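Local coordinates for putative chorismate mutase (PDB 2GBB) that catalyses the Claisen rearrangement of chorismate to prephenate as a secreted, all-helical chorismate mutase, at the interface of chains A and B. Coordinates in Å, arbitrary orientation; residue numbers count along the deposited sequence, not the author numbering. Chains: chain A/B, putative chorismate mutase.

Contact 1: the interface of chains A and B. Residues chain A 77-78, 81; chain B 67, 70-71, 74.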
# COMPACT_ATOMS: atom_id res chain seq x y z
N ARG A 77 -4.52 2.13 0.87
CA ARG A 77 -3.88 3.45 1.13
C ARG A 77 -3.44 4.07 -0.23
O ARG A 77 -3.66 5.24 -0.51
CB ARG A 77 -2.65 3.35 2.04
CG ARG A 77 -2.85 3.18 3.50
CD ARG A 77 -3.58 4.35 4.18
NE ARG A 77 -2.80 5.49 4.66
CZ ARG A 77 -2.03 5.49 5.74
NH1 ARG A 77 -1.87 4.39 6.44
NH2 ARG A 77 -1.39 6.59 6.10
N ALA A 78 -2.84 3.24 -1.07
CA ALA A 78 -2.35 3.68 -2.39
C ALA A 78 -3.50 4.26 -3.24
O ALA A 78 -3.44 5.42 -3.72
CB ALA A 78 -1.66 2.51 -3.09
N LEU A 81 -5.22 7.74 -2.39
CA LEU A 81 -4.42 8.93 -2.70
C LEU A 81 -4.86 9.64 -3.98
O LEU A 81 -4.89 10.90 -4.06
CB LEU A 81 -2.92 8.62 -2.73
CG LEU A 81 -2.25 8.24 -1.38
CD1 LEU A 81 -0.89 7.68 -1.65
CD2 LEU A 81 -2.16 9.38 -0.36
N ASN B 67 1.90 12.19 -3.77
CA ASN B 67 0.92 11.14 -3.68
C ASN B 67 1.21 9.99 -4.67
O ASN B 67 1.05 8.83 -4.32
CB ASN B 67 -0.50 11.69 -3.91
CG ASN B 67 -1.04 12.47 -2.73
OD1 ASN B 67 -0.42 12.56 -1.68
ND2 ASN B 67 -2.18 13.09 -2.93
N LYS B 70 4.11 8.01 -3.14
CA LYS B 70 3.61 7.15 -2.02
C LYS B 70 2.75 5.95 -2.48
O LYS B 70 2.92 4.81 -1.97
CB LYS B 70 2.78 8.02 -1.01
CG LYS B 70 3.67 8.98 -0.21
CD LYS B 70 2.96 9.50 1.04
CE LYS B 70 1.71 10.29 0.59
NZ LYS B 70 1.11 10.96 1.77
N ALA B 71 1.86 6.18 -3.44
CA ALA B 71 1.08 5.09 -4.03
C ALA B 71 2.00 4.00 -4.65
O ALA B 71 1.79 2.81 -4.39
CB ALA B 71 0.04 5.65 -5.09
N TYR B 74 3.56 2.23 -1.48
CA TYR B 74 2.55 1.38 -0.79
C TYR B 74 2.31 0.06 -1.50
O TYR B 74 2.13 -0.97 -0.85
CB TYR B 74 1.19 2.11 -0.65
CG TYR B 74 1.12 3.17 0.46
CD1 TYR B 74 1.49 2.87 1.77
CD2 TYR B 74 0.56 4.45 0.19
CE1 TYR B 74 1.38 3.79 2.81
CE2 TYR B 74 0.46 5.42 1.23
CZ TYR B 74 0.87 5.07 2.53
OH TYR B 74 0.75 5.96 3.58
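The phenol ring of B:Tyr74 carries the beta-methylene of A:Arg77 over the middle of one face, with A:Arg77 CB 3.8 Å from the ring centroid in a CH-pi contact. At the edge of the same ring, in its plane, sits A:Leu81 CD1, 3.9 Å from B:Tyr74 CE2. The guanidinium of A:Arg77 presents a face, near its rim, to the phenol oxygen, with A:Arg77 NH2 3.4 Å from B:Tyr74 OH. Guanidinium and ring are tilted 42° apart, so this is an inclined approach and not a stack. The arginine chain is bent at chi2 and chi3, and the bends turn it so that, with CB over the ring centre, the guanidinium ends beside the hydroxyl. Arginine suits the place because its beta-methylene covers an aromatic face while the longer chain lets its guanidinium lie beside the phenol oxygen.

A:Leu81 drives the other end of the patch. Its chi2 of 167° sends CD1 on as the extended branch, into the surface of the B helix, where A:Leu81 CD1 is 3.5 Å from the backbone oxygen B:Asn67 O and 3.7 Å from B:Lys70 CB. The other methyl, A:Leu81 CD2, meets the amide of B:Asn67, at 4.0 Å from B:Asn67 CG. Branched and apolar, leucine can touch several helical positions at once. Between these larger residues A:Ala78 needs only a methyl, whose CB is 3.8 Å from B:Tyr74 CB; alanine there and at B:Ala71 lets the backbones come near each other.

Helix 55-82 of chain A thus packs antiparallel to helix 59-82 of chain B, with A:Leu81 lying against B:Asn67 and B:Lys70. B:Lys70 and B:Ala71 are also substrate-binding positions. In the deposited assembly the patch joins the two chains; if this dimer is the biological one, it may also steady a helix that contributes to the active site.

Contact 2: the interface of chains A and B. Residues chain A 67, 70-71, 74, 142; chain B 78, 81-82.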
# COMPACT_ATOMS: atom_id res chain seq x y z
N ASN A 67 0.03 -10.62 7.15
CA ASN A 67 0.52 -10.21 5.82
C ASN A 67 -0.56 -9.93 4.77
O ASN A 67 -0.51 -8.90 4.07
CB ASN A 67 1.57 -11.21 5.29
CG ASN A 67 2.86 -11.11 6.08
OD1 ASN A 67 3.04 -10.14 6.81
ND2 ASN A 67 3.74 -12.09 5.97
N LYS A 70 -2.28 -6.70 5.89
CA LYS A 70 -1.45 -5.55 5.53
C LYS A 70 -1.42 -5.30 4.02
O LYS A 70 -1.53 -4.14 3.57
CB LYS A 70 -0.04 -5.66 6.11
CG LYS A 70 -0.02 -5.65 7.66
CD LYS A 70 1.44 -5.45 8.18
CE LYS A 70 2.37 -6.54 7.75
NZ LYS A 70 3.51 -6.52 8.65
N ALA A 71 -1.30 -6.38 3.24
CA ALA A 71 -1.27 -6.23 1.79
C ALA A 71 -2.54 -5.47 1.33
O ALA A 71 -2.49 -4.51 0.56
CB ALA A 71 -1.12 -7.62 1.10
N TYR A 74 -2.40 -1.76 2.55
CA TYR A 74 -1.44 -0.97 1.77
C TYR A 74 -2.02 -0.53 0.41
O TYR A 74 -1.88 0.63 0.00
CB TYR A 74 -0.21 -1.83 1.48
CG TYR A 74 0.86 -1.80 2.56
CD1 TYR A 74 1.29 -0.60 3.11
CD2 TYR A 74 1.40 -3.02 3.07
CE1 TYR A 74 2.28 -0.56 4.11
CE2 TYR A 74 2.37 -3.01 4.06
CZ TYR A 74 2.79 -1.80 4.57
OH TYR A 74 3.73 -1.87 5.53
N ASP A 142 -1.10 -13.83 -1.97
CA ASP A 142 -1.46 -13.56 -0.56
C ASP A 142 -2.22 -14.76 0.00
O ASP A 142 -1.98 -15.19 1.13
CB ASP A 142 -2.35 -12.32 -0.47
CG ASP A 142 -1.62 -11.01 -0.88
OD1 ASP A 142 -0.44 -10.85 -0.51
OD2 ASP A 142 -2.25 -10.16 -1.57
N ALA B 78 3.05 -3.78 -0.30
CA ALA B 78 2.04 -4.86 -0.37
C ALA B 78 2.56 -6.08 -1.10
O ALA B 78 2.43 -7.18 -0.58
CB ALA B 78 0.69 -4.36 -1.03
N LEU B 81 5.26 -8.48 0.63
CA LEU B 81 4.84 -9.37 1.73
C LEU B 81 4.74 -10.84 1.28
O LEU B 81 5.19 -11.75 2.00
CB LEU B 81 3.53 -8.89 2.35
CG LEU B 81 3.64 -7.49 2.95
CD1 LEU B 81 2.31 -6.94 3.24
CD2 LEU B 81 4.48 -7.50 4.21
N SER B 82 4.22 -11.05 0.07
CA SER B 82 3.99 -12.39 -0.47
C SER B 82 4.93 -12.70 -1.64
O SER B 82 5.08 -13.86 -2.04
CB SER B 82 2.54 -12.53 -0.93
OG SER B 82 2.18 -11.34 -1.66
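Antiparallel packing of two long helices from an all-alpha chorismate mutase brings B:Leu81 against A:Asn67, A:Lys70 and A:Ala71, while the last residue of the B helix, B:Ser82, reaches a further helix of chain A, 140-150.

B:Leu81 enters with its CD1 methyl foremost, 3.5 Å from the backbone oxygen A:Asn67 O and 3.9 Å from A:Lys70 CB. It is the beta-carbon of the lysine, and not its amino group, that does the touching: a long chain allows an apolar base to serve the interface, and the terminal amino group, NZ, may then serve the substrate, this being a substrate-binding position. The leucine's second methyl, CD2, lies 4.0 Å from the amide oxygen A:Asn67 OD1, the two side chains running at a slant to each other.

A:Tyr74 meets this leucine at about a right angle, with A:Tyr74 CE2 4.0 Å from B:Leu81 CD1. Little of the tyrosine is hidden by chain B in this patch; its nearest approach is through the beta-carbon, A:Tyr74 CB to B:Ala78 CB at 3.7 Å. The alanine methyl also faces a backbone oxygen, 3.6 Å separating B:Ala78 CB from A:Ala71 O. Alanines at both positions suit a place where the helices run near each other, since neither side chain extends past a methyl.

A polar link is the hydrogen bond given by the hydroxyl of B:Ser82 to the carboxylate of A:Asp142, OG to OD1 at 2.9 Å. The serine oxygen stands between its own backbone N and carbonyl carbon (chi1 44°), an orientation that points it at the acid. It comes from above the carboxylate plane, 44° out of it. Serine fits as a short donor at a helix end, and the aspartate, in the first turn of helix 140-150, sits where the helix dipole would probably favour a negative charge.

The C-alpha centres of contact 1 and contact 2 lie about 14 Å apart along the same pair of antiparallel helices, 55-82 of chain A and 59-82 of chain B. The two-fold exchanges the chains, so positions 67, 70, 71, 74, 78 and 81 recur in both with roles swapped. Contact 1 adds the arginine-tyrosine packing and contact 2 the link to helix 140-150; by the two-fold, each has a counterpart with the chains exchanged. Each helix therefore offers both a leucine and the surface that receives one. Such reciprocity is consistent with a genuine dimer, although the deposited assembly alone does not prove it.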